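Local structure of uncharacterized hypothetical protein (Bacteroides vulgatus, 4FMR) at residues Ala68-Glu73 with Ile102-Thr107; Gly171-Ser176 with Gly180-Ile185; Asp188-Asn193 with Leu198-Pro203. The protein is of unknown function but probably binds DNA, pairing a DNA-binding domain of the HU/IHF-like type with an Ig-like domain. One frame throughout, in Å; residues are numbered along the deposited sequence. Where two conformers were deposited one is given.

Contact 1 of 3, residues Ala68-Glu73 with Ile102-Thr107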
ATOM      1  N   ALA B  68      -8.589  -4.033 -15.016  1.00 30.79           N
ATOM      2  CA  ALA B  68      -7.271  -3.583 -15.475  1.00 30.51           C
ATOM      3  C   ALA B  68      -6.161  -4.226 -14.656  1.00 33.58           C
ATOM      4  O   ALA B  68      -5.217  -4.742 -15.223  1.00 33.38           O
ATOM      5  CB  ALA B  68      -7.179  -2.066 -15.386  1.00 30.46           C
ATOM      6  N   LEU B  69      -6.300  -4.231 -13.326  1.00 30.32           N
ATOM      7  CA  LEU B  69      -5.337  -4.821 -12.406  1.00 29.11           C
ATOM      8  C   LEU B  69      -5.212  -6.323 -12.573  1.00 34.03           C
ATOM      9  O   LEU B  69      -4.092  -6.864 -12.555  1.00 33.49           O
ATOM     10  CB  LEU B  69      -5.749  -4.513 -10.963  1.00 27.98           C
ATOM     11  CG  LEU B  69      -5.500  -3.091 -10.507  1.00 30.80           C
ATOM     12  CD1 LEU B  69      -6.266  -2.791  -9.261  1.00 29.14           C
ATOM     13  CD2 LEU B  69      -3.997  -2.801 -10.369  1.00 28.62           C
HETATM   14  N   MSE B  70      -6.365  -6.990 -12.757  1.00 29.91           N
HETATM   15  CA  MSE B  70      -6.459  -8.444 -12.876  1.00 29.35           C
HETATM   16  C   MSE B  70      -6.055  -8.917 -14.273  1.00 34.07           C
HETATM   17  O   MSE B  70      -5.887 -10.112 -14.471  1.00 34.39           O
HETATM   18  CB  MSE B  70      -7.873  -8.926 -12.487  1.00 31.26           C
HETATM   19  CG  MSE B  70      -8.131  -8.824 -10.978  1.00 37.47           C
HETATM   20 SE   MSE B  70      -6.713  -9.730  -9.969  0.75 47.05          SE
HETATM   21  CE  MSE B  70      -5.778  -8.225  -9.231  1.00 42.86           C
ATOM     22  N   ASN B  71      -5.780  -7.987 -15.193  1.00 31.76           N
ATOM     23  CA  ASN B  71      -5.255  -8.322 -16.497  1.00 32.54           C
ATOM     24  C   ASN B  71      -3.827  -7.741 -16.628  1.00 35.10           C
ATOM     25  O   ASN B  71      -3.272  -7.678 -17.712  1.00 33.91           O
ATOM     26  CB  ASN B  71      -6.207  -7.907 -17.630  1.00 37.92           C
ATOM     27  CG  ASN B  71      -7.374  -8.885 -17.665  1.00 60.62           C
ATOM     28  OD1 ASN B  71      -7.251 -10.018 -18.174  1.00 55.17           O
ATOM     29  ND2 ASN B  71      -8.457  -8.561 -16.941  1.00 48.12           N
ATOM     30  N   GLY B  72      -3.211  -7.452 -15.488  1.00 32.10           N
ATOM     31  CA  GLY B  72      -1.796  -7.125 -15.393  1.00 32.12           C
ATOM     32  C   GLY B  72      -1.340  -5.737 -15.742  1.00 35.30           C
ATOM     33  O   GLY B  72      -0.148  -5.519 -15.941  1.00 34.51           O
ATOM     34  N   GLU B  73      -2.273  -4.792 -15.779  1.00 31.09           N
ATOM     35  CA  GLU B  73      -1.929  -3.413 -16.030  1.00 29.97           C
ATOM     36  C   GLU B  73      -1.648  -2.702 -14.698  1.00 33.62           C
ATOM     37  O   GLU B  73      -2.205  -3.062 -13.654  1.00 31.74           O
ATOM     38  CB  GLU B  73      -3.055  -2.711 -16.796  1.00 30.72           C
ATOM     39  CG  GLU B  73      -3.417  -3.333 -18.142  1.00 35.96           C
ATOM     40  CD  GLU B  73      -4.668  -2.762 -18.801  1.00 47.93           C
ATOM     41  OE1 GLU B  73      -5.517  -2.213 -18.068  1.00 37.62           O
ATOM     42  OE2 GLU B  73      -4.807  -2.864 -20.040  1.00 46.52           O
ATOM     43  N   ILE B 102      -2.134 -14.027  -5.258  1.00 33.52           N
ATOM     44  CA  ILE B 102      -2.153 -12.725  -5.883  1.00 32.14           C
ATOM     45  C   ILE B 102      -2.664 -11.721  -4.862  1.00 37.54           C
ATOM     46  O   ILE B 102      -3.552 -12.031  -4.070  1.00 38.29           O
ATOM     47  CB  ILE B 102      -3.043 -12.728  -7.166  1.00 34.65           C
ATOM     48  CG1 ILE B 102      -2.712 -13.883  -8.138  1.00 35.50           C
ATOM     49  CG2 ILE B 102      -3.067 -11.344  -7.871  1.00 33.36           C
ATOM     50  CD1 ILE B 102      -3.835 -14.136  -9.228  1.00 39.70           C
ATOM     51  N   TYR B 103      -2.097 -10.517  -4.886  1.00 32.57           N
ATOM     52  CA  TYR B 103      -2.559  -9.369  -4.132  1.00 30.32           C
ATOM     53  C   TYR B 103      -2.267  -8.166  -4.996  1.00 31.80           C
ATOM     54  O   TYR B 103      -1.566  -8.271  -6.014  1.00 29.90           O
ATOM     55  CB  TYR B 103      -1.952  -9.261  -2.712  1.00 31.15           C
ATOM     56  CG  TYR B 103      -0.482  -8.899  -2.680  1.00 31.81           C
ATOM     57  CD1 TYR B 103       0.503  -9.876  -2.837  1.00 33.82           C
ATOM     58  CD2 TYR B 103      -0.071  -7.583  -2.468  1.00 32.13           C
ATOM     59  CE1 TYR B 103       1.863  -9.550  -2.778  1.00 32.71           C
ATOM     60  CE2 TYR B 103       1.282  -7.244  -2.428  1.00 33.24           C
ATOM     61  CZ  TYR B 103       2.243  -8.234  -2.558  1.00 38.97           C
ATOM     62  OH  TYR B 103       3.568  -7.887  -2.509  1.00 40.31           O
ATOM     63  N   VAL B 104      -2.836  -7.035  -4.620  1.00 28.35           N
ATOM     64  CA  VAL B 104      -2.587  -5.786  -5.322  1.00 28.63           C
ATOM     65  C   VAL B 104      -1.832  -4.901  -4.354  1.00 31.09           C
ATOM     66  O   VAL B 104      -2.286  -4.655  -3.233  1.00 30.16           O
ATOM     67  CB  VAL B 104      -3.899  -5.131  -5.864  1.00 30.68           C
ATOM     68  CG1 VAL B 104      -3.648  -3.736  -6.449  1.00 30.08           C
ATOM     69  CG2 VAL B 104      -4.571  -6.021  -6.887  1.00 29.10           C
ATOM     70  N   SER B 105      -0.676  -4.467  -4.776  1.00 27.41           N
ATOM     71  CA  SER B 105       0.148  -3.530  -4.017  1.00 28.04           C
ATOM     72  C   SER B 105      -0.302  -2.107  -4.339  1.00 33.43           C
ATOM     73  O   SER B 105      -0.398  -1.754  -5.520  1.00 33.30           O
ATOM     74  CB  SER B 105       1.619  -3.717  -4.360  1.00 29.80           C
ATOM     75  OG  SER B 105       2.360  -2.980  -3.408  1.00 43.28           O
ATOM     76  N   LEU B 106      -0.604  -1.304  -3.312  1.00 29.38           N
ATOM     77  CA  LEU B 106      -1.100   0.038  -3.534  1.00 29.68           C
ATOM     78  C   LEU B 106      -0.199   1.077  -2.912  1.00 32.30           C
ATOM     79  O   LEU B 106       0.301   0.898  -1.807  1.00 33.74           O
ATOM     80  CB  LEU B 106      -2.539   0.190  -3.001  1.00 29.99           C
ATOM     81  CG  LEU B 106      -3.599  -0.705  -3.662  1.00 33.83           C
ATOM     82  CD1 LEU B 106      -4.730  -0.913  -2.752  1.00 33.95           C
ATOM     83  CD2 LEU B 106      -4.086  -0.132  -5.012  1.00 33.14           C
ATOM     84  N   THR B 107       0.034   2.168  -3.649  1.00 28.02           N
ATOM     85  CA  THR B 107       0.854   3.262  -3.142  1.00 28.60           C
ATOM     86  C   THR B 107       0.058   4.565  -3.325  1.00 32.59           C
ATOM     87  O   THR B 107      -0.799   4.629  -4.206  1.00 32.04           O
ATOM     88  CB  THR B 107       2.260   3.289  -3.778  1.00 36.60           C
ATOM     89  OG1 THR B 107       3.045   4.230  -3.046  1.00 39.19           O
ATOM     90  CG2 THR B 107       2.250   3.675  -5.256  1.00 36.13           C
TER

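Contact 2 of 3, residues Gly171-Ser176 with Gly180-Ile185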
ATOM      1  N   GLY B 171     -11.179 -10.044  27.652  1.00 46.95           N
ATOM      2  CA  GLY B 171     -10.835 -10.595  26.351  1.00 44.52           C
ATOM      3  C   GLY B 171     -10.738  -9.578  25.231  1.00 46.72           C
ATOM      4  O   GLY B 171     -10.744  -8.362  25.460  1.00 46.65           O
ATOM      5  N   VAL B 172     -10.608 -10.091  24.003  1.00 41.72           N
ATOM      6  CA  VAL B 172     -10.487  -9.277  22.802  1.00 39.17           C
ATOM      7  C   VAL B 172     -11.783  -9.399  22.005  1.00 42.29           C
ATOM      8  O   VAL B 172     -12.287 -10.504  21.812  1.00 41.76           O
ATOM      9  CB  VAL B 172      -9.239  -9.620  21.944  1.00 40.38           C
ATOM     10  CG1 VAL B 172      -9.012  -8.553  20.872  1.00 38.64           C
ATOM     11  CG2 VAL B 172      -7.996  -9.763  22.822  1.00 40.09           C
ATOM     12  N   THR B 173     -12.330  -8.236  21.589  1.00 37.72           N
ATOM     13  CA  THR B 173     -13.537  -8.098  20.784  1.00 36.19           C
ATOM     14  C   THR B 173     -13.276  -7.251  19.543  1.00 38.28           C
ATOM     15  O   THR B 173     -12.385  -6.392  19.522  1.00 36.03           O
ATOM     16  CB  THR B 173     -14.700  -7.470  21.595  1.00 40.73           C
ATOM     17  OG1 THR B 173     -14.289  -6.208  22.098  1.00 43.72           O
ATOM     18  CG2 THR B 173     -15.211  -8.362  22.732  1.00 38.03           C
ATOM     19  N   LEU B 174     -14.090  -7.489  18.520  1.00 35.92           N
ATOM     20  CA  LEU B 174     -14.117  -6.735  17.265  1.00 35.52           C
ATOM     21  C   LEU B 174     -15.521  -6.277  17.020  1.00 37.48           C
ATOM     22  O   LEU B 174     -16.428  -7.107  16.981  1.00 36.92           O
ATOM     23  CB  LEU B 174     -13.626  -7.575  16.087  1.00 35.42           C
ATOM     24  CG  LEU B 174     -12.208  -8.117  16.208  1.00 40.68           C
ATOM     25  CD1 LEU B 174     -12.108  -9.433  15.492  1.00 41.05           C
ATOM     26  CD2 LEU B 174     -11.197  -7.116  15.698  1.00 41.33           C
ATOM     27  N   ALA B 175     -15.719  -4.970  16.906  1.00 33.66           N
ATOM     28  CA  ALA B 175     -17.041  -4.417  16.641  1.00 33.21           C
ATOM     29  C   ALA B 175     -17.056  -3.872  15.224  1.00 34.94           C
ATOM     30  O   ALA B 175     -16.240  -3.014  14.886  1.00 32.37           O
ATOM     31  CB  ALA B 175     -17.397  -3.336  17.664  1.00 33.99           C
ATOM     32  N   SER B 176     -17.945  -4.412  14.386  1.00 32.35           N
ATOM     33  CA  SER B 176     -18.108  -4.029  12.979  1.00 31.77           C
ATOM     34  C   SER B 176     -18.548  -2.551  12.815  1.00 36.22           C
ATOM     35  O   SER B 176     -19.567  -2.170  13.367  1.00 36.85           O
ATOM     36  CB  SER B 176     -19.147  -4.940  12.325  1.00 34.46           C
ATOM     37  OG  SER B 176     -19.411  -4.501  11.004  1.00 43.54           O
ATOM     38  N   GLY B 180     -22.176  -2.799  13.767  1.00 37.69           N
ATOM     39  CA  GLY B 180     -22.027  -2.708  15.214  1.00 38.27           C
ATOM     40  C   GLY B 180     -21.928  -4.065  15.888  1.00 42.78           C
ATOM     41  O   GLY B 180     -21.808  -4.151  17.118  1.00 44.58           O
ATOM     42  N   THR B 181     -21.994  -5.145  15.091  1.00 37.90           N
ATOM     43  CA  THR B 181     -21.942  -6.522  15.581  1.00 37.80           C
ATOM     44  C   THR B 181     -20.573  -6.774  16.217  1.00 39.38           C
ATOM     45  O   THR B 181     -19.528  -6.444  15.641  1.00 36.46           O
ATOM     46  CB  THR B 181     -22.258  -7.477  14.437  1.00 49.50           C
ATOM     47  OG1 THR B 181     -23.524  -7.105  13.911  1.00 54.24           O
ATOM     48  CG2 THR B 181     -22.289  -8.944  14.866  1.00 49.82           C
ATOM     49  N   VAL B 182     -20.604  -7.314  17.438  1.00 37.91           N
ATOM     50  CA  VAL B 182     -19.402  -7.596  18.212  1.00 37.51           C
ATOM     51  C   VAL B 182     -19.078  -9.093  18.077  1.00 42.58           C
ATOM     52  O   VAL B 182     -19.962  -9.933  18.220  1.00 43.30           O
ATOM     53  CB  VAL B 182     -19.528  -7.150  19.701  1.00 41.98           C
ATOM     54  CG1 VAL B 182     -18.272  -7.498  20.487  1.00 41.97           C
ATOM     55  CG2 VAL B 182     -19.820  -5.647  19.819  1.00 41.49           C
ATOM     56  N   THR B 183     -17.815  -9.401  17.772  1.00 39.36           N
ATOM     57  CA  THR B 183     -17.280 -10.758  17.689  1.00 39.56           C
ATOM     58  C   THR B 183     -16.264 -10.892  18.798  1.00 45.25           C
ATOM     59  O   THR B 183     -15.264 -10.173  18.786  1.00 45.23           O
ATOM     60  CB  THR B 183     -16.647 -11.070  16.282  1.00 44.53           C
ATOM     61  OG1 THR B 183     -17.586 -10.873  15.228  1.00 44.33           O
ATOM     62  CG2 THR B 183     -16.053 -12.490  16.189  1.00 42.51           C
ATOM     63  N   LYS B 184     -16.489 -11.791  19.745  1.00 43.13           N
ATOM     64  CA  LYS B 184     -15.482 -11.982  20.752  1.00 43.52           C
ATOM     65  C   LYS B 184     -14.546 -13.103  20.310  1.00 49.18           C
ATOM     66  O   LYS B 184     -14.991 -14.185  19.931  1.00 51.67           O
ATOM     67  CB  LYS B 184     -16.068 -12.252  22.144  1.00 46.94           C
ATOM     68  CG  LYS B 184     -14.968 -12.205  23.219  1.00 48.35           C
ATOM     69  CD  LYS B 184     -15.510 -12.167  24.606  1.00 59.17           C
ATOM     70  CE  LYS B 184     -14.386 -12.254  25.593  1.00 75.57           C
ATOM     71  NZ  LYS B 184     -14.896 -12.456  26.967  1.00 90.76           N
ATOM     72  N   ILE B 185     -13.250 -12.832  20.348  1.00 44.17           N
ATOM     73  CA  ILE B 185     -12.212 -13.806  20.061  1.00 43.74           C
ATOM     74  C   ILE B 185     -12.136 -14.754  21.271  1.00 47.85           C
ATOM     75  O   ILE B 185     -12.069 -14.287  22.415  1.00 46.30           O
ATOM     76  CB  ILE B 185     -10.870 -13.059  19.762  1.00 46.06           C
ATOM     77  CG1 ILE B 185     -10.924 -12.418  18.351  1.00 45.47           C
ATOM     78  CG2 ILE B 185      -9.627 -13.966  19.938  1.00 44.91           C
ATOM     79  CD1 ILE B 185     -10.139 -11.208  18.213  1.00 50.21           C
TER
HETATM   80  O   HOH W   1     -10.556 -12.950  24.068  1.00 47.41           O

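Contact 3 of 3, residues Asp188-Asn193 with Leu198-Pro203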
ATOM      1  N   ASP B 188      -8.603 -18.803  23.998  1.00 47.91           N
ATOM      2  CA  ASP B 188      -7.541 -19.736  23.594  1.00 47.91           C
ATOM      3  C   ASP B 188      -6.872 -19.252  22.277  1.00 50.16           C
ATOM      4  O   ASP B 188      -5.762 -19.708  21.974  1.00 50.16           O
ATOM      5  CB  ASP B 188      -8.039 -21.201  23.486  1.00 51.04           C
ATOM      6  CG  ASP B 188      -9.064 -21.578  22.418  1.00 66.81           C
ATOM      7  OD1 ASP B 188      -9.522 -20.676  21.674  1.00 67.01           O
ATOM      8  OD2 ASP B 188      -9.402 -22.779  22.320  1.00 74.45           O
HETATM    9  N   MSE B 189      -7.534 -18.300  21.533  1.00 43.55           N
HETATM   10  CA  MSE B 189      -6.991 -17.742  20.298  0.70 43.11           C
HETATM   11  C   MSE B 189      -6.071 -16.552  20.621  1.00 43.32           C
HETATM   12  O   MSE B 189      -5.576 -15.874  19.722  1.00 40.35           O
HETATM   13  CB  MSE B 189      -8.108 -17.377  19.324  0.70 46.04           C
HETATM   14  CG  MSE B 189      -8.967 -18.582  18.965  0.70 56.20           C
HETATM   15 SE   MSE B 189      -7.999 -19.967  17.968  0.53 67.46          SE
HETATM   16  CE  MSE B 189      -7.109 -21.126  19.351  0.70 64.91           C
ATOM     17  N   ILE B 190      -5.814 -16.329  21.928  1.00 39.67           N
ATOM     18  CA  ILE B 190      -4.833 -15.369  22.419  1.00 40.27           C
ATOM     19  C   ILE B 190      -3.598 -16.263  22.573  1.00 44.54           C
ATOM     20  O   ILE B 190      -3.596 -17.122  23.449  1.00 43.94           O
ATOM     21  CB  ILE B 190      -5.238 -14.573  23.694  1.00 44.92           C
ATOM     22  CG1 ILE B 190      -6.541 -13.740  23.464  1.00 45.18           C
ATOM     23  CG2 ILE B 190      -4.051 -13.682  24.154  1.00 44.68           C
ATOM     24  CD1 ILE B 190      -7.236 -13.249  24.771  1.00 53.05           C
ATOM     25  N   VAL B 191      -2.652 -16.192  21.623  1.00 40.96           N
ATOM     26  CA  VAL B 191      -1.484 -17.080  21.549  1.00 41.27           C
ATOM     27  C   VAL B 191      -0.321 -16.578  22.437  1.00 44.46           C
ATOM     28  O   VAL B 191       0.390 -17.390  23.021  1.00 44.91           O
ATOM     29  CB  VAL B 191      -1.059 -17.200  20.066  1.00 44.63           C
ATOM     30  CG1 VAL B 191       0.116 -18.157  19.897  1.00 44.98           C
ATOM     31  CG2 VAL B 191      -2.238 -17.653  19.233  1.00 43.75           C
ATOM     32  N   LEU B 192      -0.102 -15.259  22.473  1.00 41.27           N
ATOM     33  CA  LEU B 192       0.919 -14.608  23.290  1.00 40.76           C
ATOM     34  C   LEU B 192       0.212 -13.532  24.074  1.00 42.42           C
ATOM     35  O   LEU B 192      -0.479 -12.698  23.481  1.00 40.51           O
ATOM     36  CB  LEU B 192       2.113 -14.063  22.445  1.00 40.13           C
ATOM     37  CG  LEU B 192       3.313 -13.487  23.260  1.00 45.35           C
ATOM     38  CD1 LEU B 192       3.907 -14.525  24.213  1.00 45.84           C
ATOM     39  CD2 LEU B 192       4.387 -12.941  22.358  1.00 46.35           C
ATOM     40  N   ASN B 193       0.294 -13.617  25.408  1.00 40.00           N
ATOM     41  CA  ASN B 193      -0.419 -12.731  26.329  1.00 40.91           C
ATOM     42  C   ASN B 193       0.548 -11.937  27.246  1.00 47.47           C
ATOM     43  O   ASN B 193       0.528 -12.089  28.466  1.00 51.01           O
ATOM     44  CB  ASN B 193      -1.399 -13.575  27.177  1.00 40.88           C
ATOM     45  CG  ASN B 193      -2.495 -12.765  27.830  1.00 49.49           C
ATOM     46  OD1 ASN B 193      -2.756 -11.637  27.438  1.00 38.58           O
ATOM     47  ND2 ASN B 193      -3.171 -13.324  28.839  1.00 38.12           N
ATOM     48  N   LEU B 198       0.487  -8.573  22.414  1.00 38.58           N
ATOM     49  CA  LEU B 198      -0.495  -9.643  22.260  1.00 37.19           C
ATOM     50  C   LEU B 198      -0.426 -10.217  20.869  1.00 39.35           C
ATOM     51  O   LEU B 198      -0.440  -9.453  19.901  1.00 38.30           O
ATOM     52  CB  LEU B 198      -1.957  -9.199  22.522  1.00 36.24           C
ATOM     53  CG  LEU B 198      -2.359  -8.623  23.857  1.00 41.31           C
ATOM     54  CD1 LEU B 198      -3.831  -8.182  23.812  1.00 40.07           C
ATOM     55  CD2 LEU B 198      -2.103  -9.604  24.996  1.00 43.33           C
ATOM     56  N   ILE B 199      -0.435 -11.549  20.760  1.00 34.80           N
ATOM     57  CA  ILE B 199      -0.553 -12.240  19.484  1.00 33.05           C
ATOM     58  C   ILE B 199      -1.903 -12.943  19.503  1.00 36.29           C
ATOM     59  O   ILE B 199      -2.204 -13.721  20.420  1.00 37.38           O
ATOM     60  CB  ILE B 199       0.617 -13.185  19.101  1.00 36.49           C
ATOM     61  CG1 ILE B 199       1.959 -12.397  19.106  1.00 37.16           C
ATOM     62  CG2 ILE B 199       0.344 -13.809  17.696  1.00 35.12           C
ATOM     63  CD1 ILE B 199       3.223 -13.205  18.866  1.00 42.93           C
ATOM     64  N   ILE B 200      -2.739 -12.628  18.524  1.00 32.50           N
ATOM     65  CA  ILE B 200      -4.060 -13.239  18.452  1.00 33.64           C
ATOM     66  C   ILE B 200      -4.219 -13.932  17.119  1.00 36.86           C
ATOM     67  O   ILE B 200      -3.505 -13.620  16.177  1.00 35.87           O
ATOM     68  CB  ILE B 200      -5.236 -12.201  18.706  1.00 36.83           C
ATOM     69  CG1 ILE B 200      -5.280 -11.092  17.626  1.00 36.99           C
ATOM     70  CG2 ILE B 200      -5.168 -11.619  20.131  1.00 37.75           C
ATOM     71  CD1 ILE B 200      -6.530 -10.202  17.564  1.00 47.34           C
ATOM     72  N   LEU B 201      -5.152 -14.887  17.054  1.00 34.58           N
ATOM     73  CA  LEU B 201      -5.596 -15.536  15.818  1.00 32.65           C
ATOM     74  C   LEU B 201      -6.942 -14.955  15.491  1.00 36.33           C
ATOM     75  O   LEU B 201      -7.830 -15.032  16.320  1.00 36.40           O
ATOM     76  CB  LEU B 201      -5.660 -17.082  15.914  1.00 32.05           C
ATOM     77  CG  LEU B 201      -6.073 -17.793  14.579  1.00 33.96           C
ATOM     78  CD1 LEU B 201      -5.092 -17.501  13.453  1.00 31.24           C
ATOM     79  CD2 LEU B 201      -6.139 -19.295  14.754  1.00 33.53           C
ATOM     80  N   LEU B 202      -7.093 -14.316  14.346  1.00 35.34           N
ATOM     81  CA  LEU B 202      -8.379 -13.716  13.980  1.00 35.81           C
ATOM     82  C   LEU B 202      -9.342 -14.761  13.418  1.00 39.69           C
ATOM     83  O   LEU B 202      -8.907 -15.560  12.603  1.00 39.43           O
ATOM     84  CB  LEU B 202      -8.179 -12.587  12.936  1.00 35.05           C
ATOM     85  CG  LEU B 202      -7.475 -11.313  13.404  1.00 38.86           C
ATOM     86  CD1 LEU B 202      -7.052 -10.462  12.218  1.00 37.50           C
ATOM     87  CD2 LEU B 202      -8.352 -10.516  14.357  1.00 41.69           C
ATOM     88  N   PRO B 203     -10.646 -14.778  13.788  1.00 38.06           N
ATOM     89  CA  PRO B 203     -11.579 -15.742  13.138  1.00 38.44           C
ATOM     90  C   PRO B 203     -11.641 -15.545  11.609  1.00 42.03           C
ATOM     91  O   PRO B 203     -11.489 -14.422  11.107  1.00 40.40           O
ATOM     92  CB  PRO B 203     -12.946 -15.436  13.783  1.00 40.41           C
ATOM     93  CG  PRO B 203     -12.644 -14.583  14.974  1.00 44.77           C
ATOM     94  CD  PRO B 203     -11.352 -13.880  14.727  1.00 39.81           C
TER

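Contact 1 of 3, residues Ala68-Glu73 with Ile102-Thr107
Met-70 and Leu-69, at the C-terminal end of helix 51-70, pack on Val-104 of strand 101-108; this is helix-on-sheet packing within the HU/IHF-like DNA-binding domain, made by side chains without a hydrogen bond between the segments. Met-70 is a selenomethionine. From its CB the chain runs to CG, which lies beside the backbone N (chi1 -72°), then bends at chi2 and once more at chi3 (108°), which swings CE onto the strand. There CE presses on Val-104 CG2 at 3.4 Å, tighter than a usual carbon contact, and comes within 4.4 Å of Ile-102 CG2. The other branch of Val-104 serves Leu-69, whose side chain crosses it at about a right angle with the two methyls astride CG1, Leu-69 CD1 and CD2 each standing 4.0 Å from Val-104 CG1. One valine thus meets two consecutive residues, one with each methyl. The second subunit closes in here as well: Gln-108 of that subunit bonds through OE1 to Val-104 N, and its Arg-31 and Arg-41 form salt bridges with Glu-73. A Schellman motif ends the helix, with Gly-72 at positive phi (80°), Glu-73 N bonded to Ala-68 O at 3.0 Å and Gly-72 N to Leu-69 O at 3.1 Å. Asn-71 N also reaches Ala-68 O, from the opposite face of its plane to Glu-73 N.

Contact 2 of 3, residues Gly171-Ser176 with Gly180-Ile185
Ile-185 lies alongside Val-172, the two side chains pointing the same way, and its terminal CD1 touches Val-172 CG1 at 3.9 Å. The same methyl, Ile-185 CD1, meets Leu-174 CD1 at 3.8 Å, bridging two residues of the neighbouring strand. On the face that carries Thr-173, Ala-175, Val-182 and Lys-184, the valine is shared in a similar way: Val-182 CG1 sits 3.7 Å from Thr-173 CB, while Val-182 CG2 reaches Ala-175 CB. Thr-173 holds OG1 between its backbone N and carbonyl carbon (chi1 57°), which turns CG2 toward both Val-182 CG1 and Lys-184 CG. These pairs belong to an antiparallel beta hairpin at one border of a mixed sheet in the Ig-like domain, strand 182-184 being outermost and strand 209-217 flanking 171-176 on its other side. Leu-174 and Thr-183 form a hydrogen-bonded pair, with Leu-174 N to Thr-183 O at 2.9 Å and Thr-183 N to Leu-174 O at 2.8 Å. Nearer the turn, Ser-176 N points almost straight at Thr-181 O (172°), whereas the short bond from Gly-180 N to Ser-176 O, 2.7 Å, is bent to 137°. At the open end Lys-184 extends fully, its CE passing 4.0 Å from Gly-171 CA where a CB would collide, and NZ bonds to Val-170 O. Beyond the last interstrand bond, from Ile-185 N to Val-172 O, a water accepts from Val-172 N and donates to Ile-185 O at 2.6 Å.

Contact 3 of 3, residues Asp188-Asn193 with Leu198-Pro203
Ile-199 lays its longer branch across Leu-192, CG1 meeting Leu-192 CB at 3.7 Å and CD1 meeting Leu-192 CD2 at the same 3.7 Å. Leu-192 turns CG opposite its own backbone N (chi1 -174°), carrying CD2 out over the end of the isoleucine. In place of Ile-199, an alanine here keeps CB but lacks CG1 and CD1, which would probably open a gap beside Leu-192 CD2 and leave its methyls freer to turn. The backbones beneath form an antiparallel hairpin at the border of a four-stranded sheet of the Ig-like domain, with strand 153-159 flanking 197-201 on its other side. A classic beta bulge interrupts it: Val-191 and Leu-192 both face Ile-199, whose O accepts from Val-191 N at 2.8 Å and weakly from Leu-192 N at 3.3 Å. Leu-192 O in turn receives Ile-199 N at 3.0 Å. Ahead of the bulge, Met-189 is held by its main chain, with Leu-201 N bonding to Met-189 O at 2.9 Å in the carbonyl plane. In one of its two modelled conformers the selenium-bearing side chain runs beside Leu-201, so the approach of SE to Leu-201 CD2 is doubtful.

In the fold
From the N terminus, contact 1 comes first: it closes the 28 residues between 68-73 and 102-107, which hold strands 74-76 and 80-87 of the same small sheet as strand 101-108. Contacts 2 and 3 follow in series in the Ig-like domain, each closing a short hairpin turn; no contact nests in or crosses another. Contacts 2 and 3 belong to different sheets yet touch: Ile-185 packs on Ile-200 and Pro-203, Val-172 on Ile-190, and Leu-174 on Leu-202, so side chains of the two hairpins tie the sheets together. Contact 1 stands apart, its nearest atoms about 20 Å from contact 2 and about 16 Å from contact 3.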